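Local coordinates for protein alpha,alpha-trehalose-phosphate synthase (UDP-forming) (Burkholderia multivorans, PDB 5UOF) that is a glycosyltransferase of family 20 with the two-domain GT-B fold, paired with a second copy of itself in the assembly, at residues L395-G400 with L410-D415; F185-D190 with L221-R226. All blocks are in the same frame, centred on the assembly; numbering follows the deposited sequence.

Contact 1 (L395-G400 with L410-D415); sequences LSEFAG and LVNPYD
Leu395 and Leu410 are bridge partners on neighbouring parallel strands, their side chains side by side on one face of the sheet and pointing the same way. Leu395 holds its CG anti to the backbone N (chi1 -180°), and its CD2 meets Leu410 CD2 at 4.0 Å. The backbones are joined by two hydrogen bonds: Leu395 O accepts from Val411 N at 2.9 Å, and Val411 O accepts in turn from Glu397 N, so Val411 is gripped by both of its polar backbone atoms. Leu395 O also takes a CA-H...O contact from Leu410 CA at 3.2 Å. On the other face of the sheet, with Ser396, the Val411 side chain packs on helix 416-428.

Beyond the strands Phe398 takes over. The ring edge at its CD2 lies 3.7 Å from Pro413 CD. At the same edge, Phe398 CE2 comes to 3.6 Å from Asn412 OD1, with amide and ring planes nearly perpendicular (84°). Glu397 CG sits over the centre of one ring face, 3.9 Å above the plane. Two side-chain turns shape the chain here: Ser396 OG, also bonded to Pro369 O, accepts from Phe398 N in an ST turn, while Asn412 OD1 accepts from Tyr414 N in an Asx turn. Glu397 OE2 accepts a hydrogen bond from a water whose oxygen is 2.6 Å away; that water is only weakly bonded to Asn412 ND2. For Glu397 and Asn412 the strongest polar partner is Arg174 of the second subunit, which forms a salt bridge with Glu397 OE1 and whose carbonyl accepts from Asn412 ND2. Strand 409-411 is the edge strand, within this chain, of a six-stranded parallel sheet; an all-parallel sheet flanked by helices is the Rossmann-like architecture of GT-B domains.

Contact 2 (F185-D190 with L221-R226); sequences FMCAYD and LHAHGR
Ala223 CB meets Cys187 SG at 4.0 Å where a beta hairpin passes the chain leaving helix 179-186. The hairpin joins strands 221-223 and 226-232 through a two-residue type I' turn, closed by reciprocal backbone bonds between Ala223 and Arg226, at one antiparallel end of the large mixed sheet, that of strand 213-215. His224 CD2 lies 3.9 Å from Cys187 SG, which sits at the ring edge, 79° off the ring normal. Cys187 thus packs against both Ala223 and His224, and it also touches Ile207 of helix 197-209. His224 and Gly225, the two central residues, both have positive phi, as a type I' turn requires. The Arg226 side chain extends to the other segment: its CD comes within 3.1 Å of Cys187 O, and the bend at chi3 (54°) turns NE off the line of the chain. Arg226 NE donates to a water 2.7 Å away, which itself lies 2.9 Å from Tyr189 O. Ala188 O lies over one face of the guanidinium but is not hydrogen-bonded to NE; it accepts instead from Arg151 NE. Arg151 also forms a salt bridge with Asp190 OD2, so the carboxylate has a cation at each oxygen. The second of these is Arg226, whose NH2 reaches Asp190 OD1 at 3.0 Å in a salt bridge with a weak, bent hydrogen bond, the carboxylate and guanidinium planes 56° apart.

Overall arrangement
The two contacts belong to different sheets of the GT-B fold, with centres 33 Å apart and nearest atoms about 16 Å apart. Contact 1 is the more buried: it joins adjacent parallel strands of the six-stranded sheet by main-chain bonds, with apolar and aromatic packing. Contact 2 is only partly buried; the chain following helix 179-186 and a hairpin meet without mutual backbone hydrogen bonds, through a cysteine packed on the turn and an arginine that lies against carbonyl oxygens and pairs with a carboxylate. Contact 1 faces the second subunit and a bound serine. No other chain touches contact 2, whose carboxylate has its other cation, Arg151, in its own chain, where contact 1 takes Arg174 from the second subunit.

Contact 1 (L395-G400 with L410-D415)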
# COMPACT_ATOMS: atom_id res chain seq x y z
N LEU A 395 -4.81 19.51 7.52
CA LEU A 395 -5.27 18.61 6.45
C LEU A 395 -4.24 17.53 6.19
O LEU A 395 -3.05 17.82 6.05
CB LEU A 395 -5.53 19.39 5.16
CG LEU A 395 -6.02 18.59 3.94
CD1 LEU A 395 -7.34 17.94 4.25
CD2 LEU A 395 -6.17 19.50 2.72
N SER A 396 -4.71 16.28 6.08
CA SER A 396 -3.83 15.16 5.74
C SER A 396 -3.32 15.28 4.31
O SER A 396 -4.10 15.53 3.38
CB SER A 396 -4.59 13.84 5.88
OG SER A 396 -3.86 12.78 5.28
N GLU A 397 -2.02 15.03 4.12
CA GLU A 397 -1.45 15.01 2.79
C GLU A 397 -1.95 13.85 1.94
O GLU A 397 -1.66 13.81 0.75
CB GLU A 397 0.08 14.93 2.87
CG GLU A 397 0.59 13.68 3.53
CD GLU A 397 2.10 13.61 3.45
OE1 GLU A 397 2.62 13.12 2.42
OE2 GLU A 397 2.76 14.08 4.39
N PHE A 398 -2.65 12.88 2.54
CA PHE A 398 -3.21 11.76 1.79
C PHE A 398 -4.67 11.95 1.44
O PHE A 398 -5.31 11.00 0.96
CB PHE A 398 -3.05 10.47 2.58
CG PHE A 398 -1.62 10.15 2.94
CD1 PHE A 398 -0.70 9.79 1.97
CD2 PHE A 398 -1.20 10.21 4.27
CE1 PHE A 398 0.61 9.48 2.31
CE2 PHE A 398 0.11 9.92 4.61
CZ PHE A 398 1.01 9.55 3.64
N ALA A 399 -5.22 13.13 1.69
CA ALA A 399 -6.54 13.49 1.18
C ALA A 399 -6.39 14.14 -0.18
O ALA A 399 -5.48 14.95 -0.40
CB ALA A 399 -7.26 14.44 2.15
N GLY A 400 -7.26 13.76 -1.12
CA GLY A 400 -7.18 14.33 -2.45
C GLY A 400 -7.23 15.84 -2.45
O GLY A 400 -6.62 16.49 -3.32
N LEU A 410 -0.59 21.22 6.11
CA LEU A 410 -0.60 19.83 5.65
C LEU A 410 0.22 18.97 6.60
O LEU A 410 1.34 19.34 6.97
CB LEU A 410 -0.03 19.73 4.24
CG LEU A 410 -0.85 20.51 3.22
CD1 LEU A 410 -0.05 20.73 1.94
CD2 LEU A 410 -2.17 19.78 2.93
N VAL A 411 -0.32 17.80 6.96
CA VAL A 411 0.37 16.92 7.90
C VAL A 411 0.30 15.48 7.42
O VAL A 411 -0.57 15.08 6.64
CB VAL A 411 -0.21 17.02 9.33
CG1 VAL A 411 -0.04 18.44 9.86
CG2 VAL A 411 -1.68 16.62 9.34
N ASN A 412 1.23 14.69 7.93
CA ASN A 412 1.21 13.26 7.75
C ASN A 412 0.56 12.65 8.99
O ASN A 412 1.15 12.72 10.08
CB ASN A 412 2.64 12.73 7.57
CG ASN A 412 2.68 11.24 7.24
OD1 ASN A 412 1.85 10.48 7.69
ND2 ASN A 412 3.69 10.83 6.46
N PRO A 413 -0.63 12.06 8.89
CA PRO A 413 -1.33 11.59 10.10
C PRO A 413 -0.65 10.41 10.78
O PRO A 413 -1.01 10.10 11.93
CB PRO A 413 -2.72 11.22 9.58
CG PRO A 413 -2.52 10.90 8.13
CD PRO A 413 -1.40 11.80 7.66
N TYR A 414 0.32 9.76 10.14
CA TYR A 414 1.14 8.75 10.79
C TYR A 414 2.21 9.35 11.68
O TYR A 414 2.95 8.61 12.33
CB TYR A 414 1.78 7.85 9.76
CG TYR A 414 0.74 7.07 8.99
CD1 TYR A 414 0.23 5.88 9.49
CD2 TYR A 414 0.24 7.55 7.79
CE1 TYR A 414 -0.73 5.17 8.80
CE2 TYR A 414 -0.74 6.84 7.08
CZ TYR A 414 -1.21 5.65 7.60
OH TYR A 414 -2.16 4.93 6.93
N ASP A 415 2.30 10.67 11.74
CA ASP A 415 3.26 11.38 12.57
C ASP A 415 2.44 12.15 13.60
O ASP A 415 2.09 13.31 13.37
CB ASP A 415 4.13 12.27 11.70
CG ASP A 415 5.25 12.94 12.46
OD1 ASP A 415 5.25 12.92 13.72
OD2 ASP A 415 6.15 13.49 11.79
O HOH W 1 5.19 13.35 4.79

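Contact 2 (F185-D190 with L221-R226)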
# COMPACT_ATOMS: atom_id res chain seq x y z
N PHE A 185 -12.27 -3.77 -17.41
CA PHE A 185 -13.58 -3.14 -17.25
C PHE A 185 -13.49 -1.62 -17.37
O PHE A 185 -14.34 -0.98 -18.02
CB PHE A 185 -14.19 -3.50 -15.90
CG PHE A 185 -14.52 -4.95 -15.74
CD1 PHE A 185 -14.72 -5.77 -16.84
CD2 PHE A 185 -14.66 -5.49 -14.47
CE1 PHE A 185 -15.04 -7.11 -16.68
CE2 PHE A 185 -14.98 -6.83 -14.30
CZ PHE A 185 -15.16 -7.64 -15.41
N MET A 186 -12.47 -1.04 -16.76
CA MET A 186 -12.31 0.41 -16.79
C MET A 186 -12.03 0.91 -18.19
O MET A 186 -12.40 2.03 -18.53
CB MET A 186 -11.20 0.82 -15.82
CG MET A 186 -11.61 0.52 -14.40
SD MET A 186 -10.37 0.88 -13.16
CE MET A 186 -10.31 2.68 -13.25
N CYS A 187 -11.40 0.09 -19.02
CA CYS A 187 -11.18 0.48 -20.41
C CYS A 187 -12.42 0.30 -21.28
O CYS A 187 -12.35 0.65 -22.46
CB CYS A 187 -10.01 -0.31 -21.00
SG CYS A 187 -8.46 0.09 -20.19
N ALA A 188 -13.53 -0.21 -20.75
CA ALA A 188 -14.77 -0.22 -21.52
C ALA A 188 -15.43 1.15 -21.60
O ALA A 188 -16.27 1.37 -22.48
CB ALA A 188 -15.75 -1.23 -20.91
N TYR A 189 -15.05 2.07 -20.71
CA TYR A 189 -15.52 3.45 -20.74
C TYR A 189 -14.79 4.26 -21.80
O TYR A 189 -13.60 4.05 -22.06
CB TYR A 189 -15.32 4.11 -19.37
CG TYR A 189 -16.14 3.46 -18.28
CD1 TYR A 189 -17.47 3.81 -18.10
CD2 TYR A 189 -15.58 2.48 -17.44
CE1 TYR A 189 -18.25 3.21 -17.11
CE2 TYR A 189 -16.36 1.86 -16.46
CZ TYR A 189 -17.69 2.23 -16.31
OH TYR A 189 -18.48 1.63 -15.35
N ASP A 190 -15.52 5.19 -22.43
CA ASP A 190 -14.86 6.16 -23.30
C ASP A 190 -14.13 7.23 -22.50
O ASP A 190 -13.14 7.79 -22.99
CB ASP A 190 -15.88 6.82 -24.23
CG ASP A 190 -16.63 5.81 -25.03
OD1 ASP A 190 -16.01 5.19 -25.92
OD2 ASP A 190 -17.82 5.61 -24.74
N LEU A 221 -5.53 7.01 -23.94
CA LEU A 221 -4.99 5.69 -23.71
C LEU A 221 -5.58 4.71 -24.71
O LEU A 221 -6.80 4.68 -24.91
CB LEU A 221 -5.28 5.21 -22.28
CG LEU A 221 -4.09 5.25 -21.32
CD1 LEU A 221 -3.36 6.58 -21.44
CD2 LEU A 221 -4.54 5.01 -19.89
N HIS A 222 -4.72 3.92 -25.35
CA HIS A 222 -5.15 2.89 -26.28
C HIS A 222 -4.91 1.54 -25.62
O HIS A 222 -3.76 1.13 -25.45
CB HIS A 222 -4.39 3.01 -27.60
CG HIS A 222 -4.59 4.32 -28.28
ND1 HIS A 222 -5.36 4.47 -29.41
CD2 HIS A 222 -4.13 5.56 -27.97
CE1 HIS A 222 -5.37 5.73 -29.78
NE2 HIS A 222 -4.63 6.42 -28.92
N ALA A 223 -5.99 0.87 -25.24
CA ALA A 223 -5.87 -0.36 -24.46
C ALA A 223 -7.15 -1.17 -24.61
O ALA A 223 -8.25 -0.62 -24.72
CB ALA A 223 -5.60 -0.06 -22.97
N HIS A 224 -6.98 -2.50 -24.60
CA HIS A 224 -8.08 -3.44 -24.72
C HIS A 224 -8.96 -3.11 -25.93
O HIS A 224 -10.19 -3.16 -25.87
CB HIS A 224 -8.91 -3.49 -23.44
CG HIS A 224 -8.20 -4.11 -22.28
ND1 HIS A 224 -8.01 -5.47 -22.16
CD2 HIS A 224 -7.62 -3.56 -21.18
CE1 HIS A 224 -7.35 -5.73 -21.05
NE2 HIS A 224 -7.11 -4.59 -20.43
N GLY A 225 -8.30 -2.77 -27.04
CA GLY A 225 -8.98 -2.45 -28.28
C GLY A 225 -9.82 -1.20 -28.27
O GLY A 225 -10.63 -1.01 -29.18
N ARG A 226 -9.67 -0.33 -27.27
CA ARG A 226 -10.47 0.87 -27.17
C ARG A 226 -9.57 2.08 -26.97
O ARG A 226 -8.39 1.96 -26.64
CB ARG A 226 -11.49 0.75 -26.02
CG ARG A 226 -12.41 -0.47 -26.16
CD ARG A 226 -13.54 -0.43 -25.14
NE ARG A 226 -14.28 0.82 -25.20
CZ ARG A 226 -15.37 1.01 -25.95
NH1 ARG A 226 -15.84 0.03 -26.70
NH2 ARG A 226 -15.98 2.19 -25.95
O HOH W 2 -13.24 3.24 -24.77